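Local coordinates for chitin-binding type-4 domain-containing protein (Photorhabdus laumondii subsp. laumondii, PDB 6T5Z), which is a copper-dependent lytic polysaccharide monooxygenase of family AA10 that probably cleaves chitin oxidatively, at residues Lys71-Ala77 / Asp168-Ala174; Ile80-Ile86 / Ile150-Trp154; Pro119-Glu123 / Ile135-Pro141; Pro46-Ala52 / Pro109-Phe115. All blocks are in the same frame, centred on the assembly; numbering follows the deposited sequence.

Contact 1: Lys71-Ala77 / Asp168-Ala174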
# COMPACT_ATOMS: atom_id res chain seq x y z
N LYS A 71 9.21 -9.95 -1.10
CA LYS A 71 9.28 -10.12 -2.54
C LYS A 71 8.92 -8.79 -3.21
O LYS A 71 7.93 -8.16 -2.85
CB LYS A 71 8.31 -11.21 -2.97
CG LYS A 71 8.07 -11.28 -4.47
CD LYS A 71 9.24 -11.92 -5.18
CE LYS A 71 8.92 -12.11 -6.67
NZ LYS A 71 8.61 -10.82 -7.36
N LYS A 72 9.74 -8.38 -4.16
CA LYS A 72 9.61 -7.07 -4.79
C LYS A 72 9.07 -7.22 -6.21
O LYS A 72 9.58 -8.03 -6.99
CB LYS A 72 10.95 -6.34 -4.79
CG LYS A 72 11.52 -6.16 -3.39
CD LYS A 72 13.00 -5.83 -3.33
CE LYS A 72 13.49 -5.85 -1.89
NZ LYS A 72 13.56 -7.25 -1.35
N ILE A 73 8.07 -6.42 -6.55
CA ILE A 73 7.56 -6.41 -7.92
C ILE A 73 8.49 -5.56 -8.77
O ILE A 73 8.74 -4.39 -8.42
CB ILE A 73 6.12 -5.84 -7.99
CG1 ILE A 73 5.19 -6.54 -6.98
CG2 ILE A 73 5.58 -5.95 -9.40
CD1 ILE A 73 5.03 -8.05 -7.21
N PRO A 74 9.02 -6.08 -9.88
CA PRO A 74 9.84 -5.24 -10.77
C PRO A 74 8.97 -4.29 -11.58
O PRO A 74 8.01 -4.71 -12.23
CB PRO A 74 10.55 -6.26 -11.67
CG PRO A 74 9.68 -7.50 -11.62
CD PRO A 74 8.98 -7.50 -10.29
N ILE A 75 9.33 -3.01 -11.56
CA ILE A 75 8.61 -1.99 -12.32
C ILE A 75 9.62 -1.01 -12.91
O ILE A 75 10.72 -0.83 -12.39
CB ILE A 75 7.57 -1.23 -11.46
CG1 ILE A 75 8.22 -0.60 -10.24
CG2 ILE A 75 6.44 -2.15 -11.03
CD1 ILE A 75 7.28 0.35 -9.48
N THR A 76 9.24 -0.39 -14.02
CA THR A 76 10.06 0.64 -14.64
C THR A 76 9.50 2.01 -14.28
O THR A 76 8.28 2.20 -14.26
CB THR A 76 10.12 0.47 -16.16
OG1 THR A 76 10.72 -0.79 -16.47
CG2 THR A 76 10.95 1.58 -16.80
N ALA A 77 10.40 2.94 -13.97
CA ALA A 77 9.99 4.28 -13.59
C ALA A 77 9.15 4.92 -14.68
O ALA A 77 9.31 4.64 -15.88
CB ALA A 77 11.20 5.15 -13.28
N ASP A 168 5.93 -3.63 -2.26
CA ASP A 168 7.37 -3.67 -2.41
C ASP A 168 7.74 -3.70 -3.88
O ASP A 168 7.21 -4.52 -4.64
CB ASP A 168 7.96 -4.89 -1.70
CG ASP A 168 7.68 -4.87 -0.23
OD1 ASP A 168 6.74 -5.57 0.21
OD2 ASP A 168 8.40 -4.14 0.49
N THR A 169 8.63 -2.80 -4.30
CA THR A 169 8.96 -2.66 -5.71
C THR A 169 10.46 -2.54 -5.88
O THR A 169 11.16 -2.00 -5.02
CB THR A 169 8.29 -1.42 -6.35
OG1 THR A 169 8.82 -0.22 -5.76
CG2 THR A 169 6.78 -1.43 -6.14
N THR A 170 10.95 -3.04 -7.01
CA THR A 170 12.29 -2.77 -7.52
C THR A 170 12.12 -1.92 -8.77
O THR A 170 11.62 -2.41 -9.79
CB THR A 170 13.06 -4.06 -7.83
OG1 THR A 170 13.33 -4.76 -6.62
CG2 THR A 170 14.39 -3.72 -8.49
N ILE A 171 12.52 -0.65 -8.70
CA ILE A 171 12.27 0.33 -9.76
C ILE A 171 13.50 0.46 -10.66
O ILE A 171 14.59 0.84 -10.19
CB ILE A 171 11.86 1.69 -9.18
CG1 ILE A 171 10.56 1.55 -8.39
CG2 ILE A 171 11.70 2.70 -10.30
CD1 ILE A 171 10.06 2.84 -7.70
N SER A 172 13.33 0.17 -11.98
CA SER A 172 14.42 0.45 -12.89
C SER A 172 14.29 1.87 -13.43
O SER A 172 13.17 2.35 -13.64
CB SER A 172 14.44 -0.53 -14.06
OG SER A 172 14.49 -1.86 -13.58
N PRO A 173 15.41 2.56 -13.64
CA PRO A 173 15.34 3.93 -14.17
C PRO A 173 14.51 4.00 -15.44
O PRO A 173 14.53 3.08 -16.27
CB PRO A 173 16.81 4.27 -14.43
CG PRO A 173 17.56 3.45 -13.42
CD PRO A 173 16.80 2.15 -13.35
N ALA A 174 13.75 5.08 -15.57
CA ALA A 174 12.88 5.29 -16.73
C ALA A 174 13.62 5.04 -18.04
O ALA A 174 14.69 5.60 -18.29
CB ALA A 174 12.31 6.70 -16.70
OXT ALA A 174 13.16 4.26 -18.88
O HOH W 1 5.98 -7.84 -1.00

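Contact 2: Ile80-Ile86 / Ile150-Trp154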
# COMPACT_ATOMS: atom_id res chain seq x y z
N ILE A 80 2.48 4.22 -14.09
CA ILE A 80 2.17 3.01 -13.33
C ILE A 80 0.68 3.01 -13.05
O ILE A 80 0.08 4.07 -12.82
CB ILE A 80 3.01 2.94 -12.03
CG1 ILE A 80 2.70 1.68 -11.22
CG2 ILE A 80 2.78 4.18 -11.17
CD1 ILE A 80 3.75 1.42 -10.13
N GLU A 81 0.07 1.83 -13.08
CA GLU A 81 -1.34 1.64 -12.77
C GLU A 81 -1.47 0.74 -11.56
O GLU A 81 -0.80 -0.30 -11.49
CB GLU A 81 -2.10 1.01 -13.95
CG GLU A 81 -2.18 1.87 -15.20
CD GLU A 81 -3.14 1.30 -16.22
OE1 GLU A 81 -3.63 0.16 -16.01
OE2 GLU A 81 -3.41 1.98 -17.23
N PHE A 82 -2.35 1.11 -10.64
CA PHE A 82 -2.67 0.31 -9.47
C PHE A 82 -4.08 -0.24 -9.60
O PHE A 82 -5.02 0.51 -9.89
CB PHE A 82 -2.55 1.13 -8.18
CG PHE A 82 -1.19 1.72 -7.98
CD1 PHE A 82 -0.90 3.00 -8.42
CD2 PHE A 82 -0.18 0.98 -7.38
CE1 PHE A 82 0.34 3.54 -8.24
CE2 PHE A 82 1.09 1.52 -7.19
CZ PHE A 82 1.34 2.82 -7.62
N GLN A 83 -4.24 -1.54 -9.37
CA GLN A 83 -5.54 -2.20 -9.45
C GLN A 83 -5.94 -2.69 -8.06
O GLN A 83 -5.21 -3.47 -7.45
CB GLN A 83 -5.52 -3.37 -10.43
CG GLN A 83 -6.87 -4.06 -10.59
CD GLN A 83 -6.81 -5.16 -11.63
OE1 GLN A 83 -7.27 -4.99 -12.76
NE2 GLN A 83 -6.23 -6.31 -11.26
N TRP A 84 -7.12 -2.25 -7.60
CA TRP A 84 -7.73 -2.73 -6.37
C TRP A 84 -8.83 -3.74 -6.69
O TRP A 84 -9.64 -3.52 -7.59
CB TRP A 84 -8.35 -1.59 -5.57
CG TRP A 84 -7.41 -0.65 -4.85
CD1 TRP A 84 -6.66 0.35 -5.40
CD2 TRP A 84 -7.17 -0.61 -3.44
NE1 TRP A 84 -5.96 1.01 -4.42
CE2 TRP A 84 -6.26 0.44 -3.21
CE3 TRP A 84 -7.64 -1.36 -2.35
CZ2 TRP A 84 -5.79 0.75 -1.93
CZ3 TRP A 84 -7.17 -1.04 -1.08
CH2 TRP A 84 -6.26 -0.00 -0.88
N GLU A 85 -8.86 -4.83 -5.91
CA GLU A 85 -9.99 -5.76 -5.85
C GLU A 85 -10.84 -5.34 -4.65
O GLU A 85 -10.38 -5.40 -3.50
CB GLU A 85 -9.51 -7.21 -5.72
CG GLU A 85 -8.57 -7.65 -6.82
CD GLU A 85 -9.27 -7.96 -8.14
OE1 GLU A 85 -10.51 -7.88 -8.20
OE2 GLU A 85 -8.58 -8.31 -9.13
N ILE A 86 -12.05 -4.88 -4.92
CA ILE A 86 -12.93 -4.31 -3.89
C ILE A 86 -13.91 -5.41 -3.48
O ILE A 86 -14.97 -5.58 -4.09
CB ILE A 86 -13.63 -3.07 -4.42
CG1 ILE A 86 -12.59 -2.04 -4.88
CG2 ILE A 86 -14.59 -2.48 -3.37
CD1 ILE A 86 -11.63 -1.60 -3.78
N ILE A 150 5.66 1.49 -1.84
CA ILE A 150 4.55 2.36 -2.19
C ILE A 150 3.42 2.06 -1.22
O ILE A 150 3.12 0.89 -0.96
CB ILE A 150 4.12 2.14 -3.65
CG1 ILE A 150 5.23 2.64 -4.59
CG2 ILE A 150 2.76 2.81 -3.93
CD1 ILE A 150 5.09 2.29 -6.06
N LEU A 151 2.83 3.11 -0.65
CA LEU A 151 1.67 2.97 0.24
C LEU A 151 0.42 3.40 -0.50
O LEU A 151 0.24 4.59 -0.82
CB LEU A 151 1.84 3.79 1.52
CG LEU A 151 0.63 3.79 2.45
CD1 LEU A 151 0.34 2.39 3.02
CD2 LEU A 151 0.78 4.79 3.59
N GLY A 152 -0.47 2.44 -0.78
CA GLY A 152 -1.76 2.75 -1.34
C GLY A 152 -2.76 2.97 -0.22
O GLY A 152 -2.78 2.21 0.75
N VAL A 153 -3.57 4.02 -0.35
CA VAL A 153 -4.58 4.36 0.66
C VAL A 153 -5.92 4.54 -0.03
O VAL A 153 -6.07 5.37 -0.93
CB VAL A 153 -4.21 5.61 1.46
CG1 VAL A 153 -5.25 5.86 2.57
CG2 VAL A 153 -2.80 5.47 2.04
N TRP A 154 -6.90 3.76 0.42
CA TRP A 154 -8.28 3.85 -0.03
C TRP A 154 -9.08 4.43 1.12
O TRP A 154 -9.30 3.76 2.13
CB TRP A 154 -8.79 2.47 -0.44
CG TRP A 154 -10.25 2.42 -0.72
CD1 TRP A 154 -11.03 3.44 -1.18
CD2 TRP A 154 -11.12 1.29 -0.55
NE1 TRP A 154 -12.33 3.02 -1.31
CE2 TRP A 154 -12.41 1.70 -0.95
CE3 TRP A 154 -10.94 -0.03 -0.13
CZ2 TRP A 154 -13.52 0.84 -0.91
CZ3 TRP A 154 -12.03 -0.88 -0.10
CH2 TRP A 154 -13.30 -0.45 -0.49

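Contact 3: Pro119-Glu123 / Ile135-Pro141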
# COMPACT_ATOMS: atom_id res chain seq x y z
N PRO A 119 1.23 12.64 -1.22
CA PRO A 119 1.12 11.57 -2.21
C PRO A 119 1.66 11.99 -3.56
O PRO A 119 1.59 13.17 -3.94
CB PRO A 119 -0.40 11.33 -2.29
CG PRO A 119 -0.99 12.65 -1.95
CD PRO A 119 -0.10 13.17 -0.85
N PHE A 120 2.18 11.02 -4.32
CA PHE A 120 2.53 11.31 -5.71
C PHE A 120 1.38 11.07 -6.67
O PHE A 120 1.52 11.37 -7.86
CB PHE A 120 3.75 10.48 -6.16
CG PHE A 120 3.49 9.00 -6.25
CD1 PHE A 120 3.01 8.43 -7.43
CD2 PHE A 120 3.73 8.18 -5.17
CE1 PHE A 120 2.79 7.05 -7.51
CE2 PHE A 120 3.52 6.81 -5.24
CZ PHE A 120 3.04 6.25 -6.41
N CYS A 121 0.26 10.53 -6.19
CA CYS A 121 -0.87 10.25 -7.07
C CYS A 121 -2.13 10.30 -6.22
O CYS A 121 -2.15 9.78 -5.11
CB CYS A 121 -0.70 8.89 -7.76
SG CYS A 121 -2.01 8.46 -8.92
N PHE A 122 -3.17 10.95 -6.75
CA PHE A 122 -4.40 11.17 -5.98
C PHE A 122 -5.57 11.21 -6.93
O PHE A 122 -5.59 12.02 -7.86
CB PHE A 122 -4.31 12.49 -5.19
CG PHE A 122 -5.49 12.74 -4.29
CD1 PHE A 122 -6.62 13.39 -4.78
CD2 PHE A 122 -5.45 12.39 -2.95
CE1 PHE A 122 -7.72 13.63 -3.94
CE2 PHE A 122 -6.54 12.64 -2.12
CZ PHE A 122 -7.66 13.26 -2.61
N GLU A 123 -6.57 10.35 -6.69
CA GLU A 123 -7.78 10.33 -7.49
C GLU A 123 -8.98 10.52 -6.57
O GLU A 123 -9.25 9.69 -5.69
CB GLU A 123 -7.90 9.03 -8.28
CG GLU A 123 -9.11 9.01 -9.20
CD GLU A 123 -9.11 7.83 -10.17
OE1 GLU A 123 -8.03 7.23 -10.41
OE2 GLU A 123 -10.20 7.52 -10.70
N ILE A 135 -9.07 0.78 -11.06
CA ILE A 135 -7.73 1.05 -11.56
C ILE A 135 -7.43 2.54 -11.44
O ILE A 135 -8.21 3.38 -11.91
CB ILE A 135 -7.55 0.57 -13.01
CG1 ILE A 135 -7.50 -0.97 -13.07
CG2 ILE A 135 -6.29 1.16 -13.61
CD1 ILE A 135 -7.26 -1.52 -14.46
N ASN A 136 -6.30 2.87 -10.81
CA ASN A 136 -5.83 4.25 -10.70
C ASN A 136 -4.57 4.42 -11.54
O ASN A 136 -3.59 3.71 -11.33
CB ASN A 136 -5.52 4.63 -9.25
CG ASN A 136 -6.69 4.37 -8.31
OD1 ASN A 136 -6.54 3.67 -7.30
ND2 ASN A 136 -7.84 4.94 -8.63
N LYS A 137 -4.60 5.37 -12.47
CA LYS A 137 -3.45 5.66 -13.32
C LYS A 137 -2.60 6.75 -12.68
O LYS A 137 -3.11 7.82 -12.30
CB LYS A 137 -3.90 6.08 -14.72
CG LYS A 137 -4.65 5.01 -15.50
CD LYS A 137 -5.11 5.59 -16.83
CE LYS A 137 -6.07 4.68 -17.58
NZ LYS A 137 -5.35 3.62 -18.32
N CYS A 138 -1.29 6.50 -12.58
CA CYS A 138 -0.38 7.36 -11.84
C CYS A 138 0.93 7.52 -12.60
O CYS A 138 1.18 6.85 -13.61
CB CYS A 138 -0.11 6.81 -10.43
SG CYS A 138 -1.56 6.54 -9.42
N THR A 139 1.77 8.41 -12.09
CA THR A 139 3.12 8.60 -12.60
C THR A 139 4.06 8.69 -11.41
O THR A 139 3.80 9.46 -10.48
CB THR A 139 3.24 9.85 -13.47
OG1 THR A 139 2.27 9.80 -14.53
CG2 THR A 139 4.64 9.92 -14.10
N LEU A 140 5.14 7.91 -11.44
CA LEU A 140 6.12 7.95 -10.36
C LEU A 140 6.90 9.26 -10.39
O LEU A 140 7.04 9.89 -11.45
CB LEU A 140 7.09 6.77 -10.49
CG LEU A 140 6.48 5.41 -10.16
CD1 LEU A 140 7.39 4.28 -10.66
CD2 LEU A 140 6.31 5.31 -8.66
N PRO A 141 7.41 9.71 -9.24
CA PRO A 141 8.24 10.92 -9.24
C PRO A 141 9.53 10.68 -10.00
O PRO A 141 9.96 9.54 -10.18
CB PRO A 141 8.51 11.18 -7.75
CG PRO A 141 7.53 10.35 -7.02
CD PRO A 141 7.25 9.16 -7.89
O HOH W 2 0.75 10.53 -10.48
O HOH W 3 -10.45 5.06 -11.41
O HOH W 4 -5.32 8.06 -10.54
O HOH W 5 -6.91 6.79 -13.22

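Contact 4: Pro46-Ala52 / Pro109-Phe115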
# COMPACT_ATOMS: atom_id res chain seq x y z
N PRO A 46 -2.34 5.03 10.95
CA PRO A 46 -1.48 4.06 11.64
C PRO A 46 -0.18 4.68 12.13
O PRO A 46 0.45 5.47 11.43
CB PRO A 46 -1.22 3.00 10.56
CG PRO A 46 -2.39 3.10 9.65
CD PRO A 46 -2.73 4.57 9.61
N GLU A 47 0.21 4.31 13.34
CA GLU A 47 1.41 4.90 13.92
C GLU A 47 2.68 4.41 13.23
O GLU A 47 2.71 3.37 12.57
CB GLU A 47 1.48 4.61 15.42
CG GLU A 47 1.71 3.17 15.78
CD GLU A 47 1.87 2.97 17.27
OE1 GLU A 47 2.02 3.98 18.00
OE2 GLU A 47 1.85 1.80 17.72
N ASP A 48 3.73 5.23 13.36
CA ASP A 48 5.05 4.88 12.86
C ASP A 48 5.43 3.47 13.30
O ASP A 48 5.13 3.06 14.42
CB ASP A 48 6.10 5.89 13.37
CG ASP A 48 6.05 7.23 12.63
OD1 ASP A 48 5.39 7.32 11.58
OD2 ASP A 48 6.72 8.18 13.11
N GLY A 49 6.10 2.74 12.41
CA GLY A 49 6.49 1.37 12.70
C GLY A 49 5.39 0.34 12.54
O GLY A 49 5.67 -0.87 12.58
N HIS A 50 4.14 0.78 12.35
CA HIS A 50 2.98 -0.09 12.19
C HIS A 50 2.13 0.37 11.02
O HIS A 50 0.90 0.20 11.02
CB HIS A 50 2.17 -0.14 13.48
CG HIS A 50 2.96 -0.53 14.68
ND1 HIS A 50 3.14 -1.84 15.07
CD2 HIS A 50 3.65 0.22 15.58
CE1 HIS A 50 3.89 -1.88 16.15
NE2 HIS A 50 4.21 -0.64 16.49
N ILE A 51 2.77 0.96 10.01
CA ILE A 51 2.05 1.43 8.84
C ILE A 51 1.60 0.25 7.98
O ILE A 51 0.44 0.16 7.58
CB ILE A 51 2.93 2.42 8.05
CG1 ILE A 51 3.12 3.70 8.87
CG2 ILE A 51 2.31 2.73 6.71
CD1 ILE A 51 4.13 4.63 8.29
N ALA A 52 2.51 -0.71 7.74
CA ALA A 52 2.17 -1.85 6.89
C ALA A 52 1.09 -2.74 7.49
O ALA A 52 0.30 -3.32 6.74
CB ALA A 52 3.43 -2.67 6.60
N PRO A 109 12.33 0.48 10.26
CA PRO A 109 10.87 0.45 10.14
C PRO A 109 10.32 1.55 9.25
O PRO A 109 10.89 2.64 9.13
CB PRO A 109 10.40 0.62 11.59
CG PRO A 109 11.55 0.11 12.42
CD PRO A 109 12.78 0.53 11.66
N LEU A 110 9.18 1.26 8.63
CA LEU A 110 8.45 2.26 7.88
C LEU A 110 7.83 3.26 8.83
O LEU A 110 7.13 2.89 9.78
CB LEU A 110 7.37 1.61 7.03
CG LEU A 110 7.82 0.66 5.92
CD1 LEU A 110 6.60 -0.03 5.28
CD2 LEU A 110 8.61 1.44 4.87
N THR A 111 8.07 4.54 8.57
CA THR A 111 7.62 5.64 9.40
C THR A 111 7.25 6.79 8.48
O THR A 111 7.48 6.74 7.28
CB THR A 111 8.69 6.14 10.37
OG1 THR A 111 9.77 6.66 9.59
CG2 THR A 111 9.22 5.02 11.26
N ARG A 112 6.71 7.86 9.07
CA ARG A 112 6.41 9.04 8.26
C ARG A 112 7.69 9.67 7.73
O ARG A 112 7.72 10.16 6.60
CB ARG A 112 5.60 10.04 9.08
CG ARG A 112 4.19 9.54 9.29
CD ARG A 112 3.53 10.06 10.56
NE ARG A 112 2.13 9.66 10.59
CZ ARG A 112 1.71 8.43 10.88
NH1 ARG A 112 2.59 7.48 11.18
NH2 ARG A 112 0.41 8.14 10.86
N GLU A 113 8.77 9.61 8.51
CA GLU A 113 10.05 10.14 8.04
C GLU A 113 10.58 9.33 6.86
O GLU A 113 11.30 9.88 6.02
CB GLU A 113 11.04 10.15 9.20
CG GLU A 113 12.32 10.92 8.94
CD GLU A 113 13.41 10.06 8.33
OE1 GLU A 113 13.33 8.81 8.44
OE2 GLU A 113 14.34 10.64 7.73
N GLN A 114 10.22 8.04 6.76
CA GLN A 114 10.68 7.21 5.65
C GLN A 114 9.92 7.48 4.36
O GLN A 114 10.41 7.12 3.29
CB GLN A 114 10.56 5.73 6.03
CG GLN A 114 11.54 5.30 7.12
CD GLN A 114 12.76 4.57 6.57
OE1 GLN A 114 13.59 5.17 5.88
NE2 GLN A 114 12.86 3.28 6.88
N PHE A 115 8.74 8.10 4.45
CA PHE A 115 7.86 8.35 3.31
C PHE A 115 7.90 9.82 2.93
O PHE A 115 8.09 10.69 3.78
CB PHE A 115 6.41 7.96 3.64
CG PHE A 115 6.11 6.51 3.45
CD1 PHE A 115 5.91 5.99 2.18
CD2 PHE A 115 5.98 5.66 4.55
CE1 PHE A 115 5.62 4.64 2.00
CE2 PHE A 115 5.68 4.31 4.37
CZ PHE A 115 5.49 3.81 3.09
O HOH W 6 8.44 9.52 11.54

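Contact 1: Lys71-Ala77 / Asp168-Ala174
A parallel strand pair at the edge of the mixed sheet of the LPMO beta-sandwich joins Ile73-Thr76 to the C-terminal strand, Ile73 lying beside Thr169 and Thr76 beside Ser172. Five backbone bonds zip it up: Ile73 N gives to Asp168 O, Thr170 N to Ile73 O, Ile75 N to Thr170 O, Ser172 N to Ile75 O and, past the strand's end, Ala77 N to Ser172 O at 2.9 Å. The apolar work falls to Ile75. Its chi1 of 56° tucks CG1 in against the main chain, and the extended chi2 (170°) then takes CD1 across to Ile171 CG1 at 3.7 Å and equally close to Thr169 CB. Ala77 CB continues this packing, 3.9 Å from Ile171 CG2. The aliphatic part of Lys72 lies against Thr170, with Lys72 CB 3.4 Å from Thr170 OG1. Lys72 NZ turns off to Glu67 O and Trp70 O. A water bridges Lys71 O and Asp168 OD1, and Asp168 OD2 is taken by Arg10 and Tyr147. Inward, strand 161-172 pairs antiparallel with strand 148-156, where His148 binds Thr169, and helix 10-14 lays Leu13 against Ile73.

Contact 2: Ile80-Ile86 / Ile150-Trp154
Strands 80-86 and 150-154 belong to different sheets and pass face to face, axes 10.1 Å apart at closest and inclined at 48°, with no hydrogen bond between them: this is the interior of the beta-sandwich, filled by side chains alone. Trp84 and Trp154 make about half of it. Trp154 CB sits over one face of the Trp84 six-membered ring, a CH-pi contact 3.9 Å from the centroid, and the Trp154 indole follows edge-on, giving a T-shaped pair with planes at 64°. The closest touch is Trp84 CH2 to Trp154 CB, 3.6 Å. Trp154 has CG anti to its own backbone N (chi1 171°), a turn that swings the indole past Trp84 to Ile86, whose CD1 lies over a face of the Trp154 six-membered ring, 3.9 Å from its centroid. At Gly152 the edge of the Trp84 ring lies near the backbone, CZ2 to Gly152 C 4.1 Å. At the far end Phe82 CE2 meets Ile150 CG2 at 3.9 Å, and Ile80 CD1 reaches Ile150 CD1 more loosely. Both indole N-H groups are used: Trp84 NE1 binds Tyr97 OH and Trp154 NE1 binds Thr92 OG1. The Trp154 side chain comes within about 5 Å of the copper and about 4 Å of the side chain of the copper ligand His90, so this end of the core backs directly onto the metal site. Strand 79-86 runs between strands 2-6 and 133-139, strand 148-156 between 92-99 and 161-172, and Trp95 stacks on Trp154.

Contact 3: Pro119-Glu123 / Ile135-Pro141
Covalent first: Cys121 SG and Cys138 SG form a disulfide, 2.0 Å with chi3 -72°, tying two antiparallel-running strands that share no backbone hydrogen bond. With SG anti to N (chi1 -178°), Cys121 points its sulfur at the partner strand, and the bridge draws Cys121 CB to 3.4 Å from Cys138 CB. Apolar packing flanks it. The Phe120 ring lies alongside Leu140, pointing the same way, with CZ 4.1 Å from Leu140 CD2, while Phe120 CB meets Pro141 CG. Ring atom Phe120 CD1 also comes to 3.3 Å from Thr139 O. One direct polar bond crosses the contact: Asn136 ND2 gives to Glu123 OE1 at 2.9 Å, coming from above the carboxylate plane, with carboxylate and amide turned 81° to each other; Asn136 OD1 is held by Tyr97 OH. Waters supply the rest. One links Phe120 O to Thr139 N, another joins Glu123 OE2 to Ile135 O, and two more run from Glu123 OE1 to Lys137 O and N. In the pairing of strand 121-126 with 92-99, Phe120 and Cys121 together stand opposite Tyr97, a classic beta bulge. Chemically, the disulfide fixes two strands of different sheets at one point, while waters span the wider gap where a backbone ladder is absent. One amide and two waters donating to Glu123 OE1 would favour the ionised carboxylate.

Contact 4: Pro46-Ala52 / Pro109-Phe115
A type II beta turn, Glu47 to His50, docks here on a second loop, 109-115, that contains an ST motif, Thr111 OG1 accepting from Gln114 N. The tight part centres on Arg112. Its guanidinium grips Pro46 O end-on with two nitrogens, NH2 at 2.7 Å and NH1 at 2.9 Å, the carbonyl oxygen lying in the guanidinium plane. NH1 also makes a salt bridge to Asp48 OD1 at 2.8 Å. That same oxygen takes the backbone Arg112 N, and the two donors approach from opposite faces of the carboxylate, whose plane is 50° from the guanidinium. The Arg112 chain, extended from CG to NE, carries the guanidinium edge to Pro46 O, and NE and NH2 have further carbonyl partners in Pro42 and Ala44. Beneath, Ile51 CD1 packs against Thr111 CA at 3.8 Å and more loosely on Phe115 CE2, while Ile51 CG2 packs on Leu151 of strand 148-156. The solvent side is slacker: Pro109 CB merely touches Gly49 CA at 4.1 Å, and a water spans from Asp48 OD2 to Glu113 N. Gly49 takes a positive phi (80°), which favours glycine at this turn position. The contact thus clasps two long loops well away from the copper ligands. Between the polar cluster and Pro109 lies one backbone bond, Gly49 N to Leu110 O, 2.8 Å.

Contact 2 lies nearest the centre of the chain, between the three-stranded and mixed sheets. Contact 3 lies 9 Å away between centres, coupled through the pairing of strands 79-86 and 133-139 and a salt bridge from Glu81 to Lys137. Contact 1, 15 Å from contact 2, edges the mixed sheet; Ile75 touches Ile80, and Leu140 of contact 3 packs on Ile75 and Ile171. Contact 4 is 18 Å from contact 2, reaching it through Leu151. Along the chain, contact 3 nests inside contact 2 and that inside contact 1; contact 4 crosses contacts 1 and 2 and closes before contact 3 opens. Loops and sandwich are thus interlocked, and only contact 2 approaches the copper.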